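Long-range contacts in cell division control protein 13 (Saccharomyces cerevisiae, PDB 4HCE), which probably acts in telomere maintenance, its OB2 domain forming a dimer that is required for productive Stn1 binding: residues T41-T47 with N63-I69; R74-L78 with L125-S129; A11-V16 with V105-L109. All coordinates share one frame; numbering follows the deposited sequence.

From the N terminus, A11-V16 comes first, but contact 3 closes only at V105-L109, 89 residues on from V16. Contact 1 opens and closes entirely within that span: strand 42-47 pairs with strand 65-69 across a short irregular excursion. Helix 72-79 follows directly and opens contact 2, which waits for strand 120-129 and so crosses contact 3. All three reach one sheet. Contact 1 joins two strands in its middle, contact 2 ties the helix to the next strand over, and contact 3 brings the start of the first strand to the last in sheet order. V68 O and L125 N probably hydrogen-bond, linking contacts 1 and 2, while I67 packs on V105 between contacts 1 and 3.

Contact 1. Residues T41-T47 with N63-I69; sequences TLKLYFT and NCIEIVI
L44 and I67 face each other as a hydrogen-bonded antiparallel pair: L44 N lies 2.7 Å from I67 O, and I67 N lies 2.8 Å from L44 O. F46 and I65 repeat the pattern two residues on, and the short strand axes run at 148° to each other. K43-V68 and Y45-E66 are non-hydrogen-bonded pairs, where CA-H groups point at carbonyls, as in the 3.2 Å approach of K43 CA to I67 O. At one end a water joins L42 N to I69 O. At the other, T47 OG1 donates to N63 O over 2.9 Å, in the carbonyl plane; it sits anti to T47 N (chi1 -169°), and it also bonds L49 N.

Apolar contacts fill the face that bears L44, F46, I67 and I69. F46 meets I67 through its CB, 3.7 Å from I67 CD1, because the ring leads off toward L19. L44 CD1 reaches diagonally to I69 CD1 at 4.0 Å. I75 and L78 of helix 72-79 cover the I69 end.

On the reverse face, Y45 and E66 lie alongside, Y45 CE1 3.7 Å from E66 CB, with ring and carboxylate planes 51° apart. C64 SG approaches the same ring obliquely. K43 bends along its outer chain, yet NZ stops 4.5 Å from E66 OE2, beyond a salt bridge. This face reaches N27 and M120 of the second subunit.

The twisted, two-faced antiparallel pairing of the second and third strands is characteristic of the five-stranded OB fold.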
loop_
_atom_site.group_PDB
_atom_site.type_symbol
_atom_site.label_atom_id
_atom_site.label_comp_id
_atom_site.label_asym_id
_atom_site.label_seq_id
_atom_site.Cartn_x
_atom_site.Cartn_y
_atom_site.Cartn_z
ATOM N N THR B 41 -4.425 -0.966 -7.332
ATOM C CA THR B 41 -3.501 -2.095 -7.454
ATOM C C THR B 41 -3.854 -3.245 -6.488
ATOM O O THR B 41 -4.251 -3.017 -5.350
ATOM C CB THR B 41 -2.048 -1.612 -7.274
ATOM O OG1 THR B 41 -1.744 -0.707 -8.344
ATOM C CG2 THR B 41 -1.059 -2.760 -7.309
ATOM N N LEU B 42 -3.749 -4.473 -6.979
ATOM C CA LEU B 42 -3.955 -5.637 -6.150
ATOM C C LEU B 42 -2.658 -5.946 -5.412
ATOM O O LEU B 42 -1.589 -6.072 -6.029
ATOM C CB LEU B 42 -4.429 -6.828 -6.987
ATOM C CG LEU B 42 -4.622 -8.171 -6.273
ATOM C CD1 LEU B 42 -5.778 -8.109 -5.272
ATOM C CD2 LEU B 42 -4.860 -9.251 -7.319
ATOM N N LYS B 43 -2.769 -6.035 -4.093
ATOM C CA LYS B 43 -1.652 -6.338 -3.206
ATOM C C LYS B 43 -1.959 -7.590 -2.397
ATOM O O LYS B 43 -3.110 -7.795 -1.954
ATOM C CB LYS B 43 -1.384 -5.170 -2.251
ATOM C CG LYS B 43 -0.923 -3.901 -2.959
ATOM C CD LYS B 43 -1.206 -2.665 -2.123
ATOM C CE LYS B 43 -1.711 -1.518 -2.987
ATOM N NZ LYS B 43 -0.712 -0.417 -3.207
ATOM N N LEU B 44 -0.943 -8.438 -2.230
ATOM C CA LEU B 44 -1.073 -9.620 -1.361
ATOM C C LEU B 44 -0.159 -9.504 -0.159
ATOM O O LEU B 44 0.921 -8.920 -0.258
ATOM C CB LEU B 44 -0.769 -10.902 -2.127
ATOM C CG LEU B 44 -1.535 -11.106 -3.439
ATOM C CD1 LEU B 44 -1.038 -12.404 -4.063
ATOM C CD2 LEU B 44 -3.041 -11.144 -3.250
ATOM N N TYR B 45 -0.583 -10.055 0.968
ATOM C CA TYR B 45 0.254 -10.090 2.154
ATOM C C TYR B 45 0.684 -11.498 2.450
ATOM O O TYR B 45 -0.143 -12.406 2.598
ATOM C CB TYR B 45 -0.443 -9.441 3.366
ATOM C CG TYR B 45 -0.790 -8.032 3.028
ATOM C CD1 TYR B 45 0.219 -7.105 2.823
ATOM C CD2 TYR B 45 -2.112 -7.641 2.800
ATOM C CE1 TYR B 45 -0.053 -5.815 2.451
ATOM C CE2 TYR B 45 -2.406 -6.339 2.416
ATOM C CZ TYR B 45 -1.363 -5.437 2.238
ATOM O OH TYR B 45 -1.621 -4.135 1.882
ATOM N N PHE B 46 1.994 -11.631 2.596
ATOM C CA PHE B 46 2.652 -12.898 2.765
ATOM C C PHE B 46 3.518 -12.912 4.014
ATOM O O PHE B 46 4.222 -11.946 4.310
ATOM C CB PHE B 46 3.487 -13.190 1.529
ATOM C CG PHE B 46 4.164 -14.518 1.563
ATOM C CD1 PHE B 46 3.598 -15.629 0.950
ATOM C CD2 PHE B 46 5.377 -14.644 2.188
ATOM C CE1 PHE B 46 4.241 -16.859 1.000
ATOM C CE2 PHE B 46 6.013 -15.847 2.236
ATOM C CZ PHE B 46 5.455 -16.954 1.639
ATOM N N THR B 47 3.432 -14.009 4.757
ATOM C CA THR B 47 4.256 -14.230 5.950
ATOM C C THR B 47 4.392 -15.727 6.292
ATOM O O THR B 47 3.480 -16.522 6.022
ATOM C CB THR B 47 3.740 -13.474 7.201
ATOM O OG1 THR B 47 4.742 -13.540 8.237
ATOM C CG2 THR B 47 2.429 -14.069 7.726
ATOM N N ASN B 63 6.348 -7.483 9.477
ATOM C CA ASN B 63 5.577 -8.630 9.920
ATOM C C ASN B 63 5.328 -9.607 8.803
ATOM O O ASN B 63 5.013 -10.764 9.029
ATOM C CB ASN B 63 4.173 -8.112 10.246
ATOM C CG ASN B 63 3.653 -8.726 11.460
ATOM O OD1 ASN B 63 4.391 -9.448 12.116
ATOM N ND2 ASN B 63 2.432 -8.460 11.794
ATOM N N CYS B 64 5.378 -9.067 7.592
ATOM C CA CYS B 64 4.932 -9.717 6.398
ATOM C C CYS B 64 5.483 -8.849 5.295
ATOM O O CYS B 64 6.011 -7.765 5.556
ATOM C CB CYS B 64 3.399 -9.742 6.348
ATOM S SG CYS B 64 2.552 -8.126 6.337
ATOM N N ILE B 65 5.382 -9.305 4.058
ATOM C CA ILE B 65 5.642 -8.380 2.982
ATOM C C ILE B 65 4.408 -8.197 2.118
ATOM O O ILE B 65 3.578 -9.124 1.964
ATOM C CB ILE B 65 6.889 -8.737 2.142
ATOM C CG1 ILE B 65 6.782 -10.141 1.575
ATOM C CG2 ILE B 65 8.181 -8.535 2.950
ATOM C CD1 ILE B 65 7.373 -10.208 0.182
ATOM N N GLU B 66 4.303 -6.981 1.588
ATOM C CA GLU B 66 3.350 -6.611 0.560
ATOM C C GLU B 66 3.874 -7.065 -0.824
ATOM O O GLU B 66 5.010 -6.821 -1.185
ATOM C CB GLU B 66 3.127 -5.090 0.606
ATOM C CG GLU B 66 2.442 -4.541 -0.634
ATOM C CD GLU B 66 2.667 -3.036 -0.817
ATOM O OE1 GLU B 66 3.547 -2.605 -1.645
ATOM O OE2 GLU B 66 1.965 -2.292 -0.109
ATOM N N ILE B 67 3.031 -7.721 -1.599
ATOM C CA ILE B 67 3.394 -8.147 -2.950
ATOM C C ILE B 67 2.365 -7.554 -3.912
ATOM O O ILE B 67 1.161 -7.811 -3.784
ATOM C CB ILE B 67 3.376 -9.677 -3.085
ATOM C CG1 ILE B 67 4.266 -10.349 -2.020
ATOM C CG2 ILE B 67 3.800 -10.092 -4.490
ATOM C CD1 ILE B 67 4.042 -11.855 -1.905
ATOM N N VAL B 68 2.841 -6.756 -4.864
ATOM C CA VAL B 68 1.969 -6.155 -5.839
ATOM C C VAL B 68 1.896 -7.034 -7.071
ATOM O O VAL B 68 2.921 -7.605 -7.507
ATOM C CB VAL B 68 2.342 -4.675 -6.192
ATOM C CG1 VAL B 68 2.612 -3.856 -4.938
ATOM C CG2 VAL B 68 3.562 -4.600 -7.081
ATOM N N ILE B 69 0.666 -7.191 -7.570
ATOM C CA ILE B 69 0.374 -7.691 -8.922
ATOM C C ILE B 69 0.078 -6.413 -9.707
ATOM O O ILE B 69 -1.014 -5.858 -9.601
ATOM C CB ILE B 69 -0.878 -8.601 -8.977
ATOM C CG1 ILE B 69 -1.032 -9.436 -7.700
ATOM C CG2 ILE B 69 -0.869 -9.472 -10.234
ATOM C CD1 ILE B 69 -0.081 -10.608 -7.554
HETATM O O HOH W 1 -3.102 -4.479 -9.813
#

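Contact 2. Residues R74-L78 with L125-S129; sequences RICEL and LKNIS
R74 NH2 reaches two successive backbone carbonyls, bonding L125 O at 2.8 Å with a nearly straight N-H (169°) and K126 O at the same 2.8 Å but only weakly, since the N-H points well off the line to that oxygen. L125 O lies close to the guanidinium plane, whereas NH2 stands 36° above the plane of that carbonyl. Water 2 bridges R74 NE to L125 O, giving this oxygen a second donor. L78 provides the apolar part: its CD2 touches I128 CG2 at 4.2 Å and also lies 3.8 Å above the R74 guanidinium plane, offset toward its rim, while CD1 packs on L125 CD2.

Further out, E77 OE1 holds R74 NH1 in a salt bridge of 2.7 Å from one turn along the helix, and a bend at chi2 (61°) turns the arginine chain toward the strand. K126 and N127 form a classic beta bulge opposite E104, whose carboxylate also takes N127 ND2. A leucine in place of R74 would probably leave both carbonyls without their side-chain donor and E77 without its charged mate. The guanidinium thus spreads its hydrogens over one carboxylate, neutral carbonyls and water, pinning helix 72-79 to strand 120-129 at its bulge.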
loop_
_atom_site.group_PDB
_atom_site.type_symbol
_atom_site.label_atom_id
_atom_site.label_comp_id
_atom_site.label_asym_id
_atom_site.label_seq_id
_atom_site.Cartn_x
_atom_site.Cartn_y
_atom_site.Cartn_z
ATOM N N ARG B 74 -1.615 -8.990 -15.831
ATOM C CA ARG B 74 -0.939 -9.927 -14.957
ATOM C C ARG B 74 -1.906 -10.590 -13.963
ATOM O O ARG B 74 -1.789 -11.772 -13.678
ATOM C CB ARG B 74 0.234 -9.236 -14.247
ATOM C CG ARG B 74 0.978 -10.114 -13.261
ATOM C CD ARG B 74 1.596 -11.321 -13.954
ATOM N NE ARG B 74 2.564 -11.949 -13.064
ATOM C CZ ARG B 74 3.100 -13.144 -13.247
ATOM N NH1 ARG B 74 2.744 -13.877 -14.295
ATOM N NH2 ARG B 74 3.972 -13.609 -12.367
ATOM N N ILE B 75 -2.873 -9.829 -13.456
ATOM C CA ILE B 75 -3.922 -10.383 -12.596
ATOM C C ILE B 75 -4.689 -11.486 -13.329
ATOM O O ILE B 75 -4.945 -12.549 -12.763
ATOM C CB ILE B 75 -4.892 -9.279 -12.122
ATOM C CG1 ILE B 75 -4.180 -8.320 -11.150
ATOM C CG2 ILE B 75 -6.173 -9.853 -11.499
ATOM C CD1 ILE B 75 -5.014 -7.103 -10.780
ATOM N N CYS B 76 -5.045 -11.219 -14.582
ATOM C CA CYS B 76 -5.791 -12.167 -15.409
ATOM C C CYS B 76 -5.009 -13.439 -15.695
ATOM O O CYS B 76 -5.538 -14.542 -15.563
ATOM C CB CYS B 76 -6.255 -11.506 -16.714
ATOM S SG CYS B 76 -7.618 -10.374 -16.384
ATOM N N GLU B 77 -3.748 -13.267 -16.069
ATOM C CA GLU B 77 -2.858 -14.385 -16.369
ATOM C C GLU B 77 -2.818 -15.387 -15.218
ATOM O O GLU B 77 -2.872 -16.606 -15.445
ATOM C CB GLU B 77 -1.447 -13.861 -16.652
ATOM C CG GLU B 77 -0.400 -14.935 -16.905
ATOM C CD GLU B 77 0.951 -14.346 -17.300
ATOM O OE1 GLU B 77 1.471 -13.446 -16.602
ATOM O OE2 GLU B 77 1.508 -14.777 -18.321
ATOM N N LEU B 78 -2.726 -14.854 -13.997
ATOM C CA LEU B 78 -2.574 -15.655 -12.793
ATOM C C LEU B 78 -3.904 -16.263 -12.367
ATOM O O LEU B 78 -3.980 -17.458 -12.043
ATOM C CB LEU B 78 -1.979 -14.796 -11.643
ATOM C CG LEU B 78 -0.524 -14.342 -11.790
ATOM C CD1 LEU B 78 -0.157 -13.283 -10.757
ATOM C CD2 LEU B 78 0.438 -15.531 -11.701
ATOM N N LEU B 125 4.937 -10.064 -7.899
ATOM C CA LEU B 125 4.824 -11.502 -7.963
ATOM C C LEU B 125 5.456 -12.073 -9.212
ATOM O O LEU B 125 4.936 -11.909 -10.303
ATOM C CB LEU B 125 3.352 -11.931 -7.906
ATOM C CG LEU B 125 3.092 -13.428 -7.762
ATOM C CD1 LEU B 125 4.274 -14.123 -7.082
ATOM C CD2 LEU B 125 1.832 -13.622 -6.946
ATOM N N LYS B 126 6.596 -12.738 -9.050
ATOM C CA LYS B 126 7.251 -13.401 -10.166
ATOM C C LYS B 126 6.628 -14.779 -10.429
ATOM O O LYS B 126 6.245 -15.095 -11.546
ATOM C CB LYS B 126 8.743 -13.554 -9.930
ATOM C CG LYS B 126 9.512 -13.904 -11.183
ATOM C CD LYS B 126 11.008 -13.848 -10.919
ATOM C CE LYS B 126 11.764 -13.746 -12.236
ATOM N NZ LYS B 126 12.154 -15.094 -12.712
ATOM N N ASN B 127 6.580 -15.606 -9.394
ATOM C CA ASN B 127 6.008 -16.937 -9.486
ATOM C C ASN B 127 5.234 -17.252 -8.239
ATOM O O ASN B 127 5.519 -16.714 -7.173
ATOM C CB ASN B 127 7.096 -17.984 -9.668
ATOM C CG ASN B 127 7.657 -17.973 -11.060
ATOM O OD1 ASN B 127 6.914 -18.081 -12.047
ATOM N ND2 ASN B 127 8.973 -17.824 -11.160
ATOM N N ILE B 128 4.268 -18.147 -8.387
ATOM C CA ILE B 128 3.464 -18.618 -7.268
ATOM C C ILE B 128 3.071 -20.065 -7.478
ATOM O O ILE B 128 2.589 -20.467 -8.549
ATOM C CB ILE B 128 2.187 -17.769 -7.011
ATOM C CG1 ILE B 128 1.389 -18.317 -5.797
ATOM C CG2 ILE B 128 1.309 -17.709 -8.257
ATOM C CD1 ILE B 128 0.543 -17.275 -5.085
ATOM N N SER B 129 3.288 -20.835 -6.424
ATOM C CA SER B 129 2.842 -22.184 -6.382
ATOM C C SER B 129 1.955 -22.374 -5.168
ATOM O O SER B 129 2.326 -22.042 -4.025
ATOM C CB SER B 129 4.017 -23.137 -6.332
ATOM O OG SER B 129 3.497 -24.427 -6.146
HETATM O O HOH W 2 3.400 -9.940 -10.861
HETATM O O HOH W 3 4.002 -16.548 -13.206
#

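Contact 3. Residues A11-V16 with V105-L109; sequences ASVGSV and VERIL
V16 meets E106 where the first strand of the OB fold closes on strand 101-110, and a type II beta turn from S12 to S15 leads into that seam. V16 and E106 form an antiparallel non-hydrogen-bonded pair, their CA atoms 4.6 Å apart and their side chains crossing at an angle, with V16 CG2 nearest E106 CG.

R107 fastens the turn through its backbone at both polar atoms. Its N donates to S15 O at 2.9 Å, and its O accepts from G14 N at 3.0 Å in an almost straight bond (177°). G14 has a positive phi at which a CB would be jammed against the preceding carbonyl oxygen, the usual reason for glycine in this turn. Inside the turn, S12 O takes both S15 N and S15 OG, the hydroxyl at 2.7 Å.

The R107 side chain bends at chi2 (64°) and passes S12 O, its CG 3.3 Å from that oxygen. NE then bonds A11 O at 3.1 Å, the oxygen lying 28° out of the guanidinium plane, while water 4 links NH2 to the same carbonyl. W123 makes a cation-pi contact with R107, and V59 of the second subunit packs on R107 too. Beyond the turn's backbone bonds, V13 CG2 comes 4.3 Å from L109 CB. Beside the V16-E106 pair, water 5 donates to both G14 O and E106 OE1, its oxygen 2.8 Å from E106 OE1.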
loop_
_atom_site.group_PDB
_atom_site.type_symbol
_atom_site.label_atom_id
_atom_site.label_comp_id
_atom_site.label_asym_id
_atom_site.label_seq_id
_atom_site.Cartn_x
_atom_site.Cartn_y
_atom_site.Cartn_z
ATOM N N ALA B 11 15.872 -4.455 0.345
ATOM C CA ALA B 11 16.384 -5.097 -0.884
ATOM C C ALA B 11 16.361 -4.163 -2.087
ATOM O O ALA B 11 15.358 -3.490 -2.334
ATOM C CB ALA B 11 15.603 -6.369 -1.202
ATOM N N SER B 12 17.468 -4.127 -2.825
ATOM C CA SER B 12 17.598 -3.238 -3.979
ATOM C C SER B 12 16.843 -3.809 -5.172
ATOM O O SER B 12 16.547 -5.017 -5.223
ATOM C CB SER B 12 19.077 -3.081 -4.369
ATOM O OG SER B 12 19.553 -4.289 -4.939
ATOM N N VAL B 13 16.547 -2.939 -6.129
ATOM C CA VAL B 13 15.833 -3.307 -7.347
ATOM C C VAL B 13 16.670 -4.324 -8.103
ATOM O O VAL B 13 17.877 -4.154 -8.213
ATOM C CB VAL B 13 15.542 -2.047 -8.197
ATOM C CG1 VAL B 13 15.322 -2.388 -9.681
ATOM C CG2 VAL B 13 14.362 -1.280 -7.591
ATOM N N GLY B 14 16.033 -5.387 -8.601
ATOM C CA GLY B 14 16.721 -6.501 -9.224
ATOM C C GLY B 14 16.663 -7.772 -8.375
ATOM O O GLY B 14 16.724 -8.890 -8.922
ATOM N N SER B 15 16.551 -7.621 -7.041
ATOM C CA SER B 15 16.563 -8.771 -6.138
ATOM C C SER B 15 15.426 -9.722 -6.438
ATOM O O SER B 15 14.290 -9.299 -6.675
ATOM C CB SER B 15 16.448 -8.378 -4.664
ATOM O OG SER B 15 17.418 -7.447 -4.296
ATOM N N VAL B 16 15.732 -11.008 -6.372
ATOM C CA VAL B 16 14.717 -12.048 -6.472
ATOM C C VAL B 16 14.780 -12.908 -5.199
ATOM O O VAL B 16 15.840 -13.439 -4.840
ATOM C CB VAL B 16 14.910 -12.902 -7.767
ATOM C CG1 VAL B 16 13.807 -13.937 -7.927
ATOM C CG2 VAL B 16 14.954 -12.009 -8.998
ATOM N N VAL B 105 9.397 -13.600 -5.530
ATOM C CA VAL B 105 9.068 -12.192 -5.646
ATOM C C VAL B 105 10.272 -11.463 -6.209
ATOM O O VAL B 105 11.424 -11.884 -6.001
ATOM C CB VAL B 105 8.584 -11.569 -4.309
ATOM C CG1 VAL B 105 7.287 -12.225 -3.859
ATOM C CG2 VAL B 105 9.633 -11.681 -3.207
ATOM N N GLU B 106 9.991 -10.376 -6.931
ATOM C CA GLU B 106 11.017 -9.613 -7.584
ATOM C C GLU B 106 10.854 -8.156 -7.233
ATOM O O GLU B 106 9.769 -7.611 -7.360
ATOM C CB GLU B 106 10.933 -9.790 -9.094
ATOM C CG GLU B 106 12.103 -9.149 -9.816
ATOM C CD GLU B 106 12.080 -9.333 -11.327
ATOM O OE1 GLU B 106 13.072 -8.904 -11.950
ATOM O OE2 GLU B 106 11.102 -9.886 -11.904
ATOM N N ARG B 107 11.957 -7.539 -6.810
ATOM C CA ARG B 107 12.002 -6.150 -6.444
ATOM C C ARG B 107 12.061 -5.339 -7.747
ATOM O O ARG B 107 13.039 -5.446 -8.514
ATOM C CB ARG B 107 13.271 -5.895 -5.610
ATOM C CG ARG B 107 13.276 -4.584 -4.858
ATOM C CD ARG B 107 12.152 -4.629 -3.829
ATOM N NE ARG B 107 12.290 -3.577 -2.846
ATOM C CZ ARG B 107 11.373 -3.246 -1.951
ATOM N NH1 ARG B 107 10.203 -3.876 -1.894
ATOM N NH2 ARG B 107 11.644 -2.271 -1.108
ATOM N N ILE B 108 11.033 -4.530 -7.992
ATOM C CA ILE B 108 10.958 -3.738 -9.225
ATOM C C ILE B 108 10.801 -2.252 -8.896
ATOM O O ILE B 108 10.361 -1.882 -7.807
ATOM C CB ILE B 108 9.786 -4.186 -10.147
ATOM C CG1 ILE B 108 8.435 -4.065 -9.416
ATOM C CG2 ILE B 108 10.000 -5.596 -10.695
ATOM C CD1 ILE B 108 7.248 -4.059 -10.366
ATOM N N LEU B 109 11.192 -1.413 -9.845
ATOM C CA LEU B 109 10.903 0.001 -9.800
ATOM C C LEU B 109 9.574 0.147 -10.510
ATOM O O LEU B 109 9.451 -0.094 -11.722
ATOM C CB LEU B 109 11.998 0.803 -10.494
ATOM C CG LEU B 109 11.815 2.314 -10.593
ATOM C CD1 LEU B 109 11.973 2.991 -9.243
ATOM C CD2 LEU B 109 12.814 2.873 -11.592
HETATM O O HOH W 4 14.311 -1.100 -0.997
HETATM O O HOH W 5 15.873 -8.976 -11.761
#